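Galactitol 1-phosphate 5-dehydrogenase (Escherichia coli, PDB 4UEJ) catalyses the NAD-dependent oxidation of galactitol 1-phosphate to D-tagatose 6-phosphate, as a zinc-containing homodimer of the alcohol dehydrogenase family. Local coordinates at residues 163-168 against 187-192; 206-211 against 221-226. All coordinates share one frame; numbering follows the deposited sequence.

Contact 1. Residues 163-168 against 187-192; sequences NVIIIG and SVTAID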
loop_
_atom_site.group_PDB
_atom_site.type_symbol
_atom_site.label_atom_id
_atom_site.label_comp_id
_atom_site.label_asym_id
_atom_site.label_seq_id
_atom_site.Cartn_x
_atom_site.Cartn_y
_atom_site.Cartn_z
ATOM N N ASN A 163 2.383 6.999 16.122
ATOM C CA ASN A 163 1.120 6.652 16.736
ATOM C C ASN A 163 0.680 5.314 16.177
ATOM O O ASN A 163 0.159 5.224 15.063
ATOM C CB ASN A 163 0.088 7.749 16.481
ATOM C CG ASN A 163 0.415 9.010 17.245
ATOM O OD1 ASN A 163 0.622 8.958 18.459
ATOM N ND2 ASN A 163 0.500 10.142 16.542
ATOM N N VAL A 164 0.923 4.275 16.956
ATOM C CA VAL A 164 0.737 2.916 16.490
ATOM C C VAL A 164 -0.679 2.480 16.797
ATOM O O VAL A 164 -1.224 2.743 17.885
ATOM C CB VAL A 164 1.775 1.962 17.126
ATOM C CG1 VAL A 164 1.483 0.497 16.778
ATOM C CG2 VAL A 164 3.171 2.336 16.637
ATOM N N ILE A 165 -1.289 1.836 15.818
ATOM C CA ILE A 165 -2.616 1.274 15.994
ATOM C C ILE A 165 -2.528 -0.196 15.635
ATOM O O ILE A 165 -2.137 -0.542 14.515
ATOM C CB ILE A 165 -3.658 1.987 15.111
ATOM C CG1 ILE A 165 -3.661 3.487 15.405
ATOM C CG2 ILE A 165 -5.045 1.373 15.297
ATOM C CD1 ILE A 165 -4.649 4.274 14.534
ATOM N N ILE A 166 -2.873 -1.062 16.580
ATOM C CA ILE A 166 -2.866 -2.488 16.335
ATOM C C ILE A 166 -4.291 -2.988 16.216
ATOM O O ILE A 166 -5.073 -2.881 17.149
ATOM C CB ILE A 166 -2.150 -3.280 17.463
ATOM C CG1 ILE A 166 -0.737 -2.729 17.710
ATOM C CG2 ILE A 166 -2.154 -4.774 17.119
ATOM C CD1 ILE A 166 0.211 -2.733 16.475
ATOM N N ILE A 167 -4.642 -3.526 15.055
ATOM C CA ILE A 167 -5.995 -4.020 14.868
ATOM C C ILE A 167 -5.945 -5.541 14.975
ATOM O O ILE A 167 -5.218 -6.210 14.242
ATOM C CB ILE A 167 -6.595 -3.576 13.514
ATOM C CG1 ILE A 167 -6.620 -2.051 13.411
ATOM C CG2 ILE A 167 -8.004 -4.105 13.359
ATOM C CD1 ILE A 167 -6.909 -1.557 11.982
ATOM N N GLY A 168 -6.691 -6.087 15.921
ATOM C CA GLY A 168 -6.626 -7.513 16.164
ATOM C C GLY A 168 -5.864 -7.746 17.447
ATOM O O GLY A 168 -4.705 -7.346 17.568
ATOM N N SER A 187 2.376 6.586 20.935
ATOM C CA SER A 187 1.168 6.044 21.529
ATOM C C SER A 187 0.884 4.678 20.921
ATOM O O SER A 187 1.354 4.367 19.826
ATOM C CB SER A 187 -0.022 6.973 21.301
ATOM O OG SER A 187 -0.338 7.024 19.913
ATOM N N VAL A 188 0.112 3.862 21.632
ATOM C CA VAL A 188 -0.380 2.627 21.044
ATOM C C VAL A 188 -1.868 2.513 21.316
ATOM O O VAL A 188 -2.312 2.672 22.456
ATOM C CB VAL A 188 0.351 1.391 21.607
ATOM C CG1 VAL A 188 -0.148 0.135 20.928
ATOM C CG2 VAL A 188 1.844 1.552 21.456
ATOM N N THR A 189 -2.629 2.272 20.254
ATOM C CA THR A 189 -4.073 2.097 20.327
ATOM C C THR A 189 -4.390 0.669 19.915
ATOM O O THR A 189 -3.807 0.179 18.955
ATOM C CB THR A 189 -4.799 3.086 19.393
ATOM O OG1 THR A 189 -4.623 4.420 19.893
ATOM C CG2 THR A 189 -6.283 2.762 19.298
ATOM N N ALA A 190 -5.296 -0.000 20.617
ATOM C CA ALA A 190 -5.652 -1.359 20.219
ATOM C C ALA A 190 -7.119 -1.439 19.814
ATOM O O ALA A 190 -7.966 -0.861 20.465
ATOM C CB ALA A 190 -5.356 -2.348 21.354
ATOM N N ILE A 191 -7.405 -2.163 18.735
ATOM C CA ILE A 191 -8.762 -2.285 18.226
ATOM C C ILE A 191 -9.140 -3.748 18.045
ATOM O O ILE A 191 -8.377 -4.509 17.472
ATOM C CB ILE A 191 -8.919 -1.540 16.879
ATOM C CG1 ILE A 191 -8.466 -0.081 17.017
ATOM C CG2 ILE A 191 -10.350 -1.650 16.384
ATOM C CD1 ILE A 191 -8.616 0.755 15.723
ATOM N N ASP A 192 -10.314 -4.145 18.539
ATOM C CA ASP A 192 -10.748 -5.538 18.421
ATOM C C ASP A 192 -12.264 -5.663 18.506
ATOM O O ASP A 192 -12.928 -4.786 19.061
ATOM C CB ASP A 192 -10.099 -6.402 19.508
ATOM C CG ASP A 192 -10.149 -7.885 19.177
ATOM O OD1 ASP A 192 -9.510 -8.296 18.190
ATOM O OD2 ASP A 192 -10.824 -8.644 19.900
HETATM O O HOH W 1 -2.071 5.272 18.708
#
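Ser187 OG donates to Asn163 OD1 over 2.6 Å, in the amide plane and on a lone pair. The serine oxygen sits between its own N and carbonyl carbon (chi1 66°), while the Asn163 amide leaves from beside its backbone N and sends ND2 to Phe229 O. A water donates to Ser187 OG and Val164 O and bonds Thr189 OG1, which is also hydrogen-bonded to Gln208 NE2. Five backbone bonds tie 163-168 to the parallel 187-192, from Val164 N to Ser187 O at 2.9 Å, the donor N above the carbonyl plane, to Gly168 N on Ile191 O at 2.8 Å, almost straight (179°). An alanine at Asn163 would remove both the acceptor of Ser187 OG and the side-chain donor to Phe229 O, and would probably loosen the start of the two strands. The side chains of Ile191 and Ile165 cross obliquely, CD1 of the first 3.6 Å from CG2 of the second, and Ile167 runs alongside Ile191, both packing on helix 240-249. On the other face Ile166, Val188 and Ala190 pack on helix 171-182, the crossover of this Rossmann beta-alpha-beta unit, and Val164 touches Ala185. Gly168, whose positive phi (106°) favours glycine, opens a probable GxGxxG turn. The Asn163 face thus changes from polar to aliphatic toward Ile167 and Ile191, while Asp192 OD1, 3.6 Å from Gly168 CA, probably helps to hold that turn by accepting from Ala169 N.

Contact 2. Residues 206-211 against 221-226; sequences AMQTFN and QSVLRE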
loop_
_atom_site.group_PDB
_atom_site.type_symbol
_atom_site.label_atom_id
_atom_site.label_comp_id
_atom_site.label_asym_id
_atom_site.label_seq_id
_atom_site.Cartn_x
_atom_site.Cartn_y
_atom_site.Cartn_z
ATOM N N ALA A 206 -1.232 -0.230 25.823
ATOM C CA ALA A 206 -2.097 0.551 24.932
ATOM C C ALA A 206 -2.740 1.658 25.760
ATOM O O ALA A 206 -3.223 1.411 26.857
ATOM C CB ALA A 206 -3.156 -0.327 24.258
ATOM N N MET A 207 -2.707 2.886 25.261
ATOM C CA MET A 207 -3.240 3.997 26.042
ATOM C C MET A 207 -4.740 4.140 25.826
ATOM O O MET A 207 -5.432 4.781 26.620
ATOM C CB MET A 207 -2.500 5.290 25.712
ATOM C CG MET A 207 -2.242 5.541 24.238
ATOM S SD MET A 207 -3.598 6.412 23.424
ATOM C CE MET A 207 -3.678 7.907 24.397
ATOM N N GLN A 208 -5.245 3.520 24.763
ATOM C CA GLN A 208 -6.683 3.424 24.553
ATOM C C GLN A 208 -7.039 2.243 23.660
ATOM O O GLN A 208 -6.191 1.739 22.919
ATOM C CB GLN A 208 -7.215 4.706 23.940
ATOM C CG GLN A 208 -6.719 4.918 22.530
ATOM C CD GLN A 208 -7.033 6.302 22.020
ATOM O OE1 GLN A 208 -7.839 7.031 22.615
ATOM N NE2 GLN A 208 -6.392 6.684 20.921
ATOM N N THR A 209 -8.295 1.814 23.758
ATOM C CA THR A 209 -8.819 0.689 22.995
ATOM C C THR A 209 -10.188 1.023 22.404
ATOM O O THR A 209 -11.007 1.692 23.037
ATOM C CB THR A 209 -8.961 -0.580 23.858
ATOM O OG1 THR A 209 -9.830 -0.323 24.972
ATOM C CG2 THR A 209 -7.604 -1.035 24.382
ATOM N N PHE A 210 -10.426 0.560 21.182
ATOM C CA PHE A 210 -11.726 0.683 20.543
ATOM C C PHE A 210 -12.319 -0.700 20.291
ATOM O O PHE A 210 -11.680 -1.559 19.674
ATOM C CB PHE A 210 -11.618 1.434 19.206
ATOM C CG PHE A 210 -10.936 2.774 19.299
ATOM C CD1 PHE A 210 -11.068 3.570 20.429
ATOM C CD2 PHE A 210 -10.188 3.254 18.234
ATOM C CE1 PHE A 210 -10.447 4.811 20.500
ATOM C CE2 PHE A 210 -9.564 4.493 18.296
ATOM C CZ PHE A 210 -9.698 5.273 19.432
ATOM N N ASN A 211 -13.537 -0.904 20.766
ATOM C CA ASN A 211 -14.309 -2.096 20.452
ATOM C C ASN A 211 -15.042 -1.884 19.138
ATOM O O ASN A 211 -15.983 -1.100 19.080
ATOM C CB ASN A 211 -15.304 -2.393 21.573
ATOM C CG ASN A 211 -15.997 -3.731 21.409
ATOM O OD1 ASN A 211 -16.421 -4.101 20.315
ATOM N ND2 ASN A 211 -16.120 -4.467 22.508
ATOM N N GLN A 221 -12.258 7.639 14.336
ATOM C CA GLN A 221 -11.462 8.699 13.739
ATOM C C GLN A 221 -11.561 9.964 14.564
ATOM O O GLN A 221 -10.597 10.718 14.680
ATOM C CB GLN A 221 -11.907 8.984 12.298
ATOM C CG GLN A 221 -10.768 8.900 11.319
ATOM C CD GLN A 221 -11.126 9.386 9.928
ATOM O OE1 GLN A 221 -12.253 9.222 9.465
ATOM N NE2 GLN A 221 -10.161 9.993 9.255
ATOM N N SER A 222 -12.741 10.196 15.123
ATOM C CA SER A 222 -12.968 11.352 15.967
ATOM C C SER A 222 -12.122 11.299 17.232
ATOM O O SER A 222 -11.527 12.300 17.618
ATOM C CB SER A 222 -14.449 11.464 16.325
ATOM O OG SER A 222 -14.667 12.558 17.193
ATOM N N VAL A 223 -12.053 10.137 17.875
ATOM C CA VAL A 223 -11.199 10.001 19.045
ATOM C C VAL A 223 -9.726 10.136 18.656
ATOM O O VAL A 223 -8.922 10.694 19.406
ATOM C CB VAL A 223 -11.424 8.659 19.769
ATOM C CG1 VAL A 223 -10.411 8.494 20.880
ATOM C CG2 VAL A 223 -12.840 8.594 20.346
ATOM N N LEU A 224 -9.373 9.622 17.480
ATOM C CA LEU A 224 -7.984 9.636 17.026
ATOM C C LEU A 224 -7.495 10.977 16.491
ATOM O O LEU A 224 -6.327 11.088 16.145
ATOM C CB LEU A 224 -7.765 8.593 15.932
ATOM C CG LEU A 224 -7.800 7.130 16.352
ATOM C CD1 LEU A 224 -7.912 6.231 15.122
ATOM C CD2 LEU A 224 -6.555 6.802 17.163
ATOM N N ARG A 225 -8.367 11.982 16.419
ATOM C CA ARG A 225 -7.993 13.267 15.818
ATOM C C ARG A 225 -6.638 13.812 16.289
ATOM O O ARG A 225 -5.801 14.194 15.462
ATOM C CB ARG A 225 -9.077 14.315 16.085
ATOM C CG ARG A 225 -10.311 14.154 15.209
ATOM C CD ARG A 225 -10.003 14.463 13.750
ATOM N NE ARG A 225 -9.746 15.886 13.529
ATOM C CZ ARG A 225 -9.379 16.407 12.361
ATOM N NH1 ARG A 225 -9.226 15.621 11.302
ATOM N NH2 ARG A 225 -9.163 17.711 12.252
ATOM N N GLU A 226 -6.415 13.825 17.601
ATOM C CA GLU A 226 -5.166 14.352 18.145
ATOM C C GLU A 226 -3.965 13.477 17.796
ATOM O O GLU A 226 -2.817 13.923 17.851
ATOM C CB GLU A 226 -5.263 14.487 19.665
ATOM C CG GLU A 226 -6.514 15.169 20.161
ATOM C CD GLU A 226 -6.499 15.349 21.670
ATOM O OE1 GLU A 226 -5.610 14.768 22.332
ATOM O OE2 GLU A 226 -7.377 16.066 22.196
HETATM O O HOH W 2 -6.563 9.492 20.300
#
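Apolar contact centres on the Phe210 ring, whose far edge points at Val223 and Leu224. Its CZ meets Val223 CG1 tip to tip at 3.6 Å, the methyl lying near the ring plane; this branch stands anti to the backbone N (chi1 174°). Leu224 comes obliquely to the same edge and puts CG in the ring plane, 3.7 Å from Phe210 CE2. Both aliphatic residues therefore abut the rim of the ring. Strand 208-211 is the outermost strand on this side of the six-stranded parallel Rossmann sheet, and the chain leaves it for helix 217-223; the contact joins the residues around Val223 and Leu224 to this edge strand. Mixed polar and apolar contact comes from Gln208, whose CG sits between its backbone N and carbonyl carbon (chi1 68°) and whose chain then runs extended. Its OE1 rests 3.4 Å from Val223 CG1, and NE2 passes 3.8 Å from Leu224 CD2. The polar link is indirect: a water accepts from Gln208 NE2 at 2.9 Å and donates to Val223 O at 2.8 Å. The same NE2 bonds Thr189 OG1 of the adjoining strand, so two bonds fix the amide between that strand and Val223.

Overall arrangement
Strand 187-192 joins the two contacts: it pairs with 163-167 in contact 1 and, along its other edge, with 206-211, through probable hydrogen bonds from Met207 N to Val188 O and Phe210 N to Ala190 O. Their centres are only about 8 Å apart, yet contact 1 is buried inside the sheet while contact 2 is partly open at its margin. Accordingly, contact 1 rests on a regular ladder of direct backbone bonds with aliphatic packing, whereas in contact 2 side chains meet and the polar link between the segments runs through water. The difference follows their places: 187-192 is an inner strand, 208-211 an edge strand.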